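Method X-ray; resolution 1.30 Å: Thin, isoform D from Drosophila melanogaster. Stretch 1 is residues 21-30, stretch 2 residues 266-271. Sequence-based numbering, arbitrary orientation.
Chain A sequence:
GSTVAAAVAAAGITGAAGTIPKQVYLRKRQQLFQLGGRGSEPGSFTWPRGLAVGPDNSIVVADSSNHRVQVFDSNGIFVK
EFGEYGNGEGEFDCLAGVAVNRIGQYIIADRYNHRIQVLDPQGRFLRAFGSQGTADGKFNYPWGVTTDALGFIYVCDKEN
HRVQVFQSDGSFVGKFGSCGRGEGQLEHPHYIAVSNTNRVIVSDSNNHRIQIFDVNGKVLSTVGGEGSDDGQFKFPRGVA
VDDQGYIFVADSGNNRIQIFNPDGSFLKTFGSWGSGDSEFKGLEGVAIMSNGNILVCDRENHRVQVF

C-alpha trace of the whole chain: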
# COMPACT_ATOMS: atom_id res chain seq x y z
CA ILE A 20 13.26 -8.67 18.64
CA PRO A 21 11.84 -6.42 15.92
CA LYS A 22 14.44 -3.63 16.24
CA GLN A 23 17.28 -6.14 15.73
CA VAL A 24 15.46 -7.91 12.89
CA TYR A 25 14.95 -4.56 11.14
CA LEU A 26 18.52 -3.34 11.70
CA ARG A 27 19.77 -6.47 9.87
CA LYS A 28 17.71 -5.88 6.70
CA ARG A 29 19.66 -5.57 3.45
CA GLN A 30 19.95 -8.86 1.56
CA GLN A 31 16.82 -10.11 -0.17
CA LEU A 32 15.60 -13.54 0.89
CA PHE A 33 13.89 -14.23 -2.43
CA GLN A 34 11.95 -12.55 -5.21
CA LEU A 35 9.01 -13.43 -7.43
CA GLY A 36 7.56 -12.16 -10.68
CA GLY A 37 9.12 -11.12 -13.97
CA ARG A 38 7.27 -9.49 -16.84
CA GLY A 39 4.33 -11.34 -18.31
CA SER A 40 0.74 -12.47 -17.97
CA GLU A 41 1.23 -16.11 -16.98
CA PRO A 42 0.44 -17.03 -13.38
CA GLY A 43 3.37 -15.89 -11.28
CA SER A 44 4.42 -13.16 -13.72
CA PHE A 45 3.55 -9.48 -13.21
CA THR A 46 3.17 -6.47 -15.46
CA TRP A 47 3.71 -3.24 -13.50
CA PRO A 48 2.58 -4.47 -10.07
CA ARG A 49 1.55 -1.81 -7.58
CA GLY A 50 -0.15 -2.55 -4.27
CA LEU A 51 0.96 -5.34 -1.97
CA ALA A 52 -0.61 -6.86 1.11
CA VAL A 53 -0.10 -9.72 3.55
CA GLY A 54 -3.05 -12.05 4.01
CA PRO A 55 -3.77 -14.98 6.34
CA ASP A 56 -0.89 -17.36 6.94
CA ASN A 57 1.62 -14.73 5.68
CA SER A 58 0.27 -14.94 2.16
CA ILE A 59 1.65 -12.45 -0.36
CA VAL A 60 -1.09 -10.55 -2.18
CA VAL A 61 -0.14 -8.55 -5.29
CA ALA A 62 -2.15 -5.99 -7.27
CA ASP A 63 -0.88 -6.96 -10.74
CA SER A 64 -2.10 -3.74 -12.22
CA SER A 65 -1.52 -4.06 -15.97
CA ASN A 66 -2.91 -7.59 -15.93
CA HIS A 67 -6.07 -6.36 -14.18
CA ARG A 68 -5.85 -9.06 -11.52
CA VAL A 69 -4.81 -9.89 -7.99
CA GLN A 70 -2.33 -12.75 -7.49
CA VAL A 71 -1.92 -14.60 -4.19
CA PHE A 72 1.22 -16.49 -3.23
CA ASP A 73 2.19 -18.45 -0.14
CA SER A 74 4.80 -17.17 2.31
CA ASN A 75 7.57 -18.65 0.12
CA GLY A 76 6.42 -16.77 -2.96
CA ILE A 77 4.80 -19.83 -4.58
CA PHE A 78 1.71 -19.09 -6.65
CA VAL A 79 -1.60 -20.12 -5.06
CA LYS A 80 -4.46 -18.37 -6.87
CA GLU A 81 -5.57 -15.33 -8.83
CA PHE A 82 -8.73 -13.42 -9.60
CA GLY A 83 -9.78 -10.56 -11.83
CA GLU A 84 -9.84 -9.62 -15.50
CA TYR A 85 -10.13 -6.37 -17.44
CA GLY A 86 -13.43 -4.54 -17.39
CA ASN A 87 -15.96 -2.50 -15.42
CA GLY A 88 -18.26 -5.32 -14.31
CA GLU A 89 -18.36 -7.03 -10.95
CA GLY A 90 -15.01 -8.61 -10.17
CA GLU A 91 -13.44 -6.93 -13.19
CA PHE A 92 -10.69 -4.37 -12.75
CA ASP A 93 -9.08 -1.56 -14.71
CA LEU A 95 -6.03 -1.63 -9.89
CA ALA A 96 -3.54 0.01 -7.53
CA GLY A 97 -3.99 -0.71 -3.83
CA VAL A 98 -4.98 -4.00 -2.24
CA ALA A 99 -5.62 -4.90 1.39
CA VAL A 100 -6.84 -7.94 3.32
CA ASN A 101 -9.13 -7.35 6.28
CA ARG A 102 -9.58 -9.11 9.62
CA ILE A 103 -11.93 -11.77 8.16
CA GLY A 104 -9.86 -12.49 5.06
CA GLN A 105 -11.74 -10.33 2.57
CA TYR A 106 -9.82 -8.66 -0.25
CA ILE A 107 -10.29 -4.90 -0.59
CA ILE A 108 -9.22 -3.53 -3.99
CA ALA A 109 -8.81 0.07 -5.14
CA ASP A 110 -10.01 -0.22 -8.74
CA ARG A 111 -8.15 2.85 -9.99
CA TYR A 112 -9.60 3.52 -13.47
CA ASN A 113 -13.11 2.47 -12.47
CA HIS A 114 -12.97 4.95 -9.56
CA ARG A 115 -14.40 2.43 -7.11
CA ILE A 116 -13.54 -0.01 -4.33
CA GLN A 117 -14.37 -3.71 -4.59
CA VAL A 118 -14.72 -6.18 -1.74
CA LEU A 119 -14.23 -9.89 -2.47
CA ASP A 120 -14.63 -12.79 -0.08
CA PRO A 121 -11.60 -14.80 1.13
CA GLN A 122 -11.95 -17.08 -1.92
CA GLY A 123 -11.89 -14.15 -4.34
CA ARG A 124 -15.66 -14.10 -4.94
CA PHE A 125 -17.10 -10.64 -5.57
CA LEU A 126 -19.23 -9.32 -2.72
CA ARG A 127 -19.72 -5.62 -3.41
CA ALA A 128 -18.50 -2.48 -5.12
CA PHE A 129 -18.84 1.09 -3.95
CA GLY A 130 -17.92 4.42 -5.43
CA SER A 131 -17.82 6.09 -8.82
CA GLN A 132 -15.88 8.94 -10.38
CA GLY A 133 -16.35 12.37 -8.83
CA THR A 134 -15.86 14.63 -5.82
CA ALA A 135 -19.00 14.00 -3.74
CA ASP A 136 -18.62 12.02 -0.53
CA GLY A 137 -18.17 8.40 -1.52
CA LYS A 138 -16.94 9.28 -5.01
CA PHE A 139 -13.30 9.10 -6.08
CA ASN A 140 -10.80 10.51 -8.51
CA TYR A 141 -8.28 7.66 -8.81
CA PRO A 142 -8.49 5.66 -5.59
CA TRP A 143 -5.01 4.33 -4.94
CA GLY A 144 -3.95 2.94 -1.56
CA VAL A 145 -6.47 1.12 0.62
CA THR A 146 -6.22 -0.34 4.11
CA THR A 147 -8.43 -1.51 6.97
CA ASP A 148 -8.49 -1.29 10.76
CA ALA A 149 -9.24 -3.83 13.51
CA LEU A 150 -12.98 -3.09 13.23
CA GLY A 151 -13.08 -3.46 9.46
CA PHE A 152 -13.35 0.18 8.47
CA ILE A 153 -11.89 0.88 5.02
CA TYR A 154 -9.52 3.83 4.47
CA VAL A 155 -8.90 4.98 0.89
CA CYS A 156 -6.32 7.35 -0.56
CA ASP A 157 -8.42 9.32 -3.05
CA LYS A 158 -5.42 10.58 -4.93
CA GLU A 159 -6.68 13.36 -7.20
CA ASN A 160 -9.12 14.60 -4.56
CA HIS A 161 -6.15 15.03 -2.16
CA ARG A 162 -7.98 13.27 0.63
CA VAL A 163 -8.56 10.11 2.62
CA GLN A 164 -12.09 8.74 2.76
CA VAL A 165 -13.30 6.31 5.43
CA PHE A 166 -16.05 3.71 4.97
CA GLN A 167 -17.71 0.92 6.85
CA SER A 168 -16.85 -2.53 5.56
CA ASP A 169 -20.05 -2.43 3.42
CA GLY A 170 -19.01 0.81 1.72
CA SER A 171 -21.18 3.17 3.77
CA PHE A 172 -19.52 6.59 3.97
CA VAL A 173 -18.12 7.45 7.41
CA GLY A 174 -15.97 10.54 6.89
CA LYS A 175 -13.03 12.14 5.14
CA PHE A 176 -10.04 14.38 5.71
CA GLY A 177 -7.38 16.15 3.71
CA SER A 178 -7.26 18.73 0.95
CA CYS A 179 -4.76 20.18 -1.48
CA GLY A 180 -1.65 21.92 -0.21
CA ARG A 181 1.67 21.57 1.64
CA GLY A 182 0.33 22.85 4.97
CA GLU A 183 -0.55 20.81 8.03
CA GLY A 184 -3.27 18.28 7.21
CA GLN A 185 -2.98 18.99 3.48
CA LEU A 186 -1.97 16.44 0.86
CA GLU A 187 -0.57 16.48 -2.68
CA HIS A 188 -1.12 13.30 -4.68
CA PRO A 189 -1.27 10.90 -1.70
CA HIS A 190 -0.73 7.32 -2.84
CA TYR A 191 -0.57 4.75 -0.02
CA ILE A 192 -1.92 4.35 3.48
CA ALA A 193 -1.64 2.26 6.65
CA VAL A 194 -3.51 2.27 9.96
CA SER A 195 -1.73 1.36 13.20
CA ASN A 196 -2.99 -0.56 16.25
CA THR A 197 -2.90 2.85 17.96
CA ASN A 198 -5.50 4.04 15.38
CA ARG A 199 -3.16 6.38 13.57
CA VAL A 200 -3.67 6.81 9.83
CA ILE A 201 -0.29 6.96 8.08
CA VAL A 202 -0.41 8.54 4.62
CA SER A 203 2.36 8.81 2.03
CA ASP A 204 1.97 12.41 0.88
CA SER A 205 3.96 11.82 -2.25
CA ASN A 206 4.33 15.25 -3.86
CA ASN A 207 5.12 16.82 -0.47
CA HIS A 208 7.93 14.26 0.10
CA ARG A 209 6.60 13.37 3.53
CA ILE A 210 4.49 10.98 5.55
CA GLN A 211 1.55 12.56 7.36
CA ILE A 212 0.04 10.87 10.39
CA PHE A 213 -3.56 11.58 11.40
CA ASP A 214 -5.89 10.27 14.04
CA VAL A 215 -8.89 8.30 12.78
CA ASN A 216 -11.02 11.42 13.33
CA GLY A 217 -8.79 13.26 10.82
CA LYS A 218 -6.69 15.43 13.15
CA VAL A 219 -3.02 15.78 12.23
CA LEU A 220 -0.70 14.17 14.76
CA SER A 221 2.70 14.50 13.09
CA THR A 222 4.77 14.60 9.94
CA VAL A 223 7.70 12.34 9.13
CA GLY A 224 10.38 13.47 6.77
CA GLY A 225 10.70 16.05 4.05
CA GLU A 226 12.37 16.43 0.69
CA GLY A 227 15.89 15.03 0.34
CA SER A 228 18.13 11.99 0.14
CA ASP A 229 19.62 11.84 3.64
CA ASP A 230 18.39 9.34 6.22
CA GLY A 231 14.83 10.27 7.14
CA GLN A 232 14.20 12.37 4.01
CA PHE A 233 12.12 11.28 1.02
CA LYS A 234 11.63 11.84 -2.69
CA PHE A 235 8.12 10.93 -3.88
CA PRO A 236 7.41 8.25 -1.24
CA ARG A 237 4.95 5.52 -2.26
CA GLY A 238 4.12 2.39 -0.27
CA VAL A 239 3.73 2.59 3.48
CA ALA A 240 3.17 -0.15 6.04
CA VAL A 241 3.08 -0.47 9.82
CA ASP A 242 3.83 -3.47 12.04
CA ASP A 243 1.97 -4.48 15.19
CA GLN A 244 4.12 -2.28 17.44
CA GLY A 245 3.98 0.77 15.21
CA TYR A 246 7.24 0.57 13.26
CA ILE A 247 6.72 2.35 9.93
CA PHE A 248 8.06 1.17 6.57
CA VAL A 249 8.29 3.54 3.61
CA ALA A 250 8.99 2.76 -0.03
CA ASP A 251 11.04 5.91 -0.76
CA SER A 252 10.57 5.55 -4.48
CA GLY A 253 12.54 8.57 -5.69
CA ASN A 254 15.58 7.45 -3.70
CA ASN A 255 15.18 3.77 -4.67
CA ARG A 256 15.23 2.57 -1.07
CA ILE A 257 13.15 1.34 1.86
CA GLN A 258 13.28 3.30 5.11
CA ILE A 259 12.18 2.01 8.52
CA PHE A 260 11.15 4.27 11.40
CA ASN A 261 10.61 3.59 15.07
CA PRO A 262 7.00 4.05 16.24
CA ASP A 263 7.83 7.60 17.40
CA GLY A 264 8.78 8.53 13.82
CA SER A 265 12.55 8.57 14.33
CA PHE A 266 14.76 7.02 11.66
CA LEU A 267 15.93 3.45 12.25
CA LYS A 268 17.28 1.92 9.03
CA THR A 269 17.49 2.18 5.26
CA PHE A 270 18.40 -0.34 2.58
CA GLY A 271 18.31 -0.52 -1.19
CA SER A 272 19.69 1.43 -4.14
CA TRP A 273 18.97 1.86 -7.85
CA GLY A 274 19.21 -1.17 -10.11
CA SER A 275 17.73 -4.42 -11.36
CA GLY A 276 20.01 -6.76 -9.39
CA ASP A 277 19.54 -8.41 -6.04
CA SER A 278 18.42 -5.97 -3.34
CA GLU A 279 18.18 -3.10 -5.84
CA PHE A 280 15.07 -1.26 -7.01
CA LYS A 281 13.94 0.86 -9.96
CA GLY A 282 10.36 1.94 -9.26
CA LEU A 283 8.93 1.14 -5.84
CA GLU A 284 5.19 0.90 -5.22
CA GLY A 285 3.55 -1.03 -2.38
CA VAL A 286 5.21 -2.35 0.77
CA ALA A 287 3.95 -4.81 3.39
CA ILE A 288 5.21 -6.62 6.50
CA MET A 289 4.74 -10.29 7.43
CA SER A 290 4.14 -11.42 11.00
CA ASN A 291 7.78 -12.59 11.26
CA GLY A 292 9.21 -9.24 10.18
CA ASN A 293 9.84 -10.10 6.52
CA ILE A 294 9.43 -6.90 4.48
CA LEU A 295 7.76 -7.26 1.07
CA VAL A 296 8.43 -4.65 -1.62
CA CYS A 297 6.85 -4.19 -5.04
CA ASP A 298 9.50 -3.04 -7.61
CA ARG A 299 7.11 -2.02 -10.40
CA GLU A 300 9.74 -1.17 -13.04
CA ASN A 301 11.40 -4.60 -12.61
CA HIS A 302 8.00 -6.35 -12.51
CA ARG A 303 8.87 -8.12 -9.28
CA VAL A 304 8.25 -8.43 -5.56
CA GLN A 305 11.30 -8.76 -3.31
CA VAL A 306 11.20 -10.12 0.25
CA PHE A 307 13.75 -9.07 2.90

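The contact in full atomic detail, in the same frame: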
# COMPACT_ATOMS: atom_id res chain seq x y z
N PRO A 21 12.02 -7.15 17.18
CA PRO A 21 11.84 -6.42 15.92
C PRO A 21 12.93 -5.41 15.59
O PRO A 21 13.39 -5.39 14.44
CB PRO A 21 10.46 -5.78 16.09
CG PRO A 21 9.76 -6.67 17.04
CD PRO A 21 10.79 -7.16 18.00
N LYS A 22 13.38 -4.59 16.54
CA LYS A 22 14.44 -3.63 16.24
C LYS A 22 15.67 -4.33 15.64
O LYS A 22 16.24 -3.86 14.65
CB LYS A 22 14.84 -2.86 17.50
CG LYS A 22 15.88 -1.79 17.26
CD LYS A 22 16.28 -1.09 18.55
N GLN A 23 16.10 -5.44 16.24
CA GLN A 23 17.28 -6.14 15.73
C GLN A 23 17.00 -6.76 14.36
O GLN A 23 17.84 -6.69 13.46
CB GLN A 23 17.71 -7.22 16.72
N VAL A 24 15.83 -7.36 14.19
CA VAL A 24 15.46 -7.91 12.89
C VAL A 24 15.49 -6.83 11.82
O VAL A 24 15.98 -7.06 10.71
CB VAL A 24 14.08 -8.59 13.01
CG1 VAL A 24 13.53 -8.96 11.66
CG2 VAL A 24 14.18 -9.82 13.92
N TYR A 25 14.99 -5.63 12.14
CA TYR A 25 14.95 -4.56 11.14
C TYR A 25 16.33 -3.98 10.89
O TYR A 25 16.66 -3.65 9.75
CB TYR A 25 13.94 -3.47 11.54
CG TYR A 25 12.51 -3.99 11.68
CD1 TYR A 25 12.04 -5.03 10.87
CD2 TYR A 25 11.64 -3.47 12.63
CE1 TYR A 25 10.74 -5.52 11.01
CE2 TYR A 25 10.35 -3.96 12.77
CZ TYR A 25 9.91 -4.98 11.95
OH TYR A 25 8.63 -5.47 12.10
N LEU A 26 17.18 -3.87 11.92
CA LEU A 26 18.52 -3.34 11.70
C LEU A 26 19.36 -4.24 10.79
O LEU A 26 20.29 -3.74 10.14
CB LEU A 26 19.22 -3.09 13.03
CG LEU A 26 18.70 -1.86 13.77
CD1 LEU A 26 19.22 -1.82 15.20
CD2 LEU A 26 19.08 -0.59 13.04
N ARG A 27 19.04 -5.53 10.72
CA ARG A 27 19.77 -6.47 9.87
C ARG A 27 19.36 -6.42 8.40
O ARG A 27 20.08 -6.99 7.57
CB ARG A 27 19.54 -7.91 10.35
CG ARG A 27 20.19 -8.29 11.65
CD ARG A 27 19.58 -9.60 12.09
NE ARG A 27 20.13 -10.13 13.33
CZ ARG A 27 19.59 -11.15 13.98
NH1 ARG A 27 18.50 -11.74 13.50
NH2 ARG A 27 20.14 -11.59 15.10
N LYS A 28 18.24 -5.80 8.07
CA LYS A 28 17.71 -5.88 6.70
C LYS A 28 18.67 -5.31 5.68
O LYS A 28 19.22 -4.21 5.86
CB LYS A 28 16.38 -5.13 6.61
CG LYS A 28 15.28 -5.67 7.50
CD LYS A 28 14.84 -7.07 7.07
CE LYS A 28 13.68 -7.57 7.93
NZ LYS A 28 13.49 -9.03 7.83
N ARG A 29 18.86 -6.04 4.58
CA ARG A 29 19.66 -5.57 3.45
C ARG A 29 19.59 -6.56 2.30
O ARG A 29 19.28 -6.18 1.17
CB ARG A 29 21.12 -5.37 3.87
CG ARG A 29 22.02 -4.73 2.80
CD ARG A 29 23.39 -4.33 3.36
N GLN A 30 19.87 -7.83 2.58
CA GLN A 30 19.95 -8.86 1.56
C GLN A 30 18.56 -9.45 1.33
O GLN A 30 17.90 -9.88 2.28
CB GLN A 30 20.91 -9.94 2.05
CG GLN A 30 20.81 -11.30 1.35
CD GLN A 30 21.37 -11.27 -0.06
OE1 GLN A 30 20.62 -11.18 -1.04
NE2 GLN A 30 22.69 -11.37 -0.17
N PHE A 266 14.14 7.91 12.64
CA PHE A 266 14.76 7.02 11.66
C PHE A 266 15.45 5.85 12.35
O PHE A 266 16.15 6.03 13.35
CB PHE A 266 15.80 7.81 10.86
CG PHE A 266 16.60 6.96 9.92
CD1 PHE A 266 16.11 6.62 8.66
CD2 PHE A 266 17.85 6.49 10.29
CE1 PHE A 266 16.85 5.84 7.79
CE2 PHE A 266 18.60 5.69 9.43
CZ PHE A 266 18.08 5.37 8.17
N LEU A 267 15.27 4.66 11.78
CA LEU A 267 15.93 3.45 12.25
C LEU A 267 16.91 2.87 11.23
O LEU A 267 18.06 2.60 11.58
CB LEU A 267 14.89 2.38 12.64
CG LEU A 267 15.47 1.07 13.19
CD1 LEU A 267 16.23 1.31 14.50
CD2 LEU A 267 14.37 0.03 13.38
N LYS A 268 16.50 2.71 9.98
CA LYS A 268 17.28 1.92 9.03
C LYS A 268 16.85 2.24 7.60
O LYS A 268 15.67 2.49 7.34
CB LYS A 268 17.01 0.44 9.33
CG LYS A 268 17.55 -0.53 8.35
CD LYS A 268 19.03 -0.69 8.49
CE LYS A 268 19.46 -1.85 7.64
NZ LYS A 268 20.88 -2.15 7.78
N THR A 269 17.80 2.19 6.68
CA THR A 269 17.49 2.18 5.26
C THR A 269 18.29 1.10 4.55
O THR A 269 19.39 0.73 4.96
CB THR A 269 17.72 3.57 4.60
OG1 THR A 269 17.24 3.55 3.25
CG2 THR A 269 19.19 3.96 4.61
N PHE A 270 17.70 0.57 3.47
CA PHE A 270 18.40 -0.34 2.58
C PHE A 270 17.85 -0.19 1.17
O PHE A 270 16.72 0.26 0.96
CB PHE A 270 18.30 -1.80 3.06
CG PHE A 270 16.90 -2.36 3.10
CD1 PHE A 270 16.09 -2.20 4.20
CD2 PHE A 270 16.41 -3.07 2.02
CE1 PHE A 270 14.81 -2.74 4.23
CE2 PHE A 270 15.13 -3.61 2.05
CZ PHE A 270 14.34 -3.44 3.18
N GLY A 271 18.67 -0.56 0.21
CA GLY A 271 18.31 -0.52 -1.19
C GLY A 271 18.98 0.62 -1.93
O GLY A 271 19.29 1.68 -1.35

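Stretch 2 is a strand from Phe-266 to Phe-270, and Leu-267, Lys-268 and Phe-270 meet the short helix that opens stretch 1 and the residues after it. Phe-266 makes no contact with stretch 1. Leu-267 points toward the helix and packs against three of its residues. Leu-267 CD1 lies 3.7 Å from Leu-26 CD2 and 4.2 Å from Lys-22 CG. Leu-267 CD2 lies 4.0 Å from Tyr-25 CB and sits at the edge of the Tyr-25 ring, near the ring plane. These contacts are apolar.

Lys-268 also points toward stretch 1. Its chain runs along the backbone carbonyls of Tyr-25, Leu-26 and Lys-28, with Lys-268 CG 3.5 Å from Tyr-25 O. Lys-268 NZ donates a hydrogen bond to Leu-26 O at 2.9 Å, the only one across this contact. Leu-26 O accepts no backbone hydrogen bond within its stretch, and the side-chain ammonium of Lys-268 donates to it. Lys-28 O is 3.3 Å from Lys-268 NZ, but the angle is too poor for a hydrogen bond.

Thr-269 points away and makes no contact. Phe-270 points back toward the loop. Phe-270 CE1 lies 3.7 Å from Lys-28 CB, and Phe-270 CB lies 4.0 Å from Arg-29 CA. Lys-28 thus packs through the base of its side chain, while its amine is hydrogen-bonded elsewhere in the structure. Gly-271 lies beyond the contact.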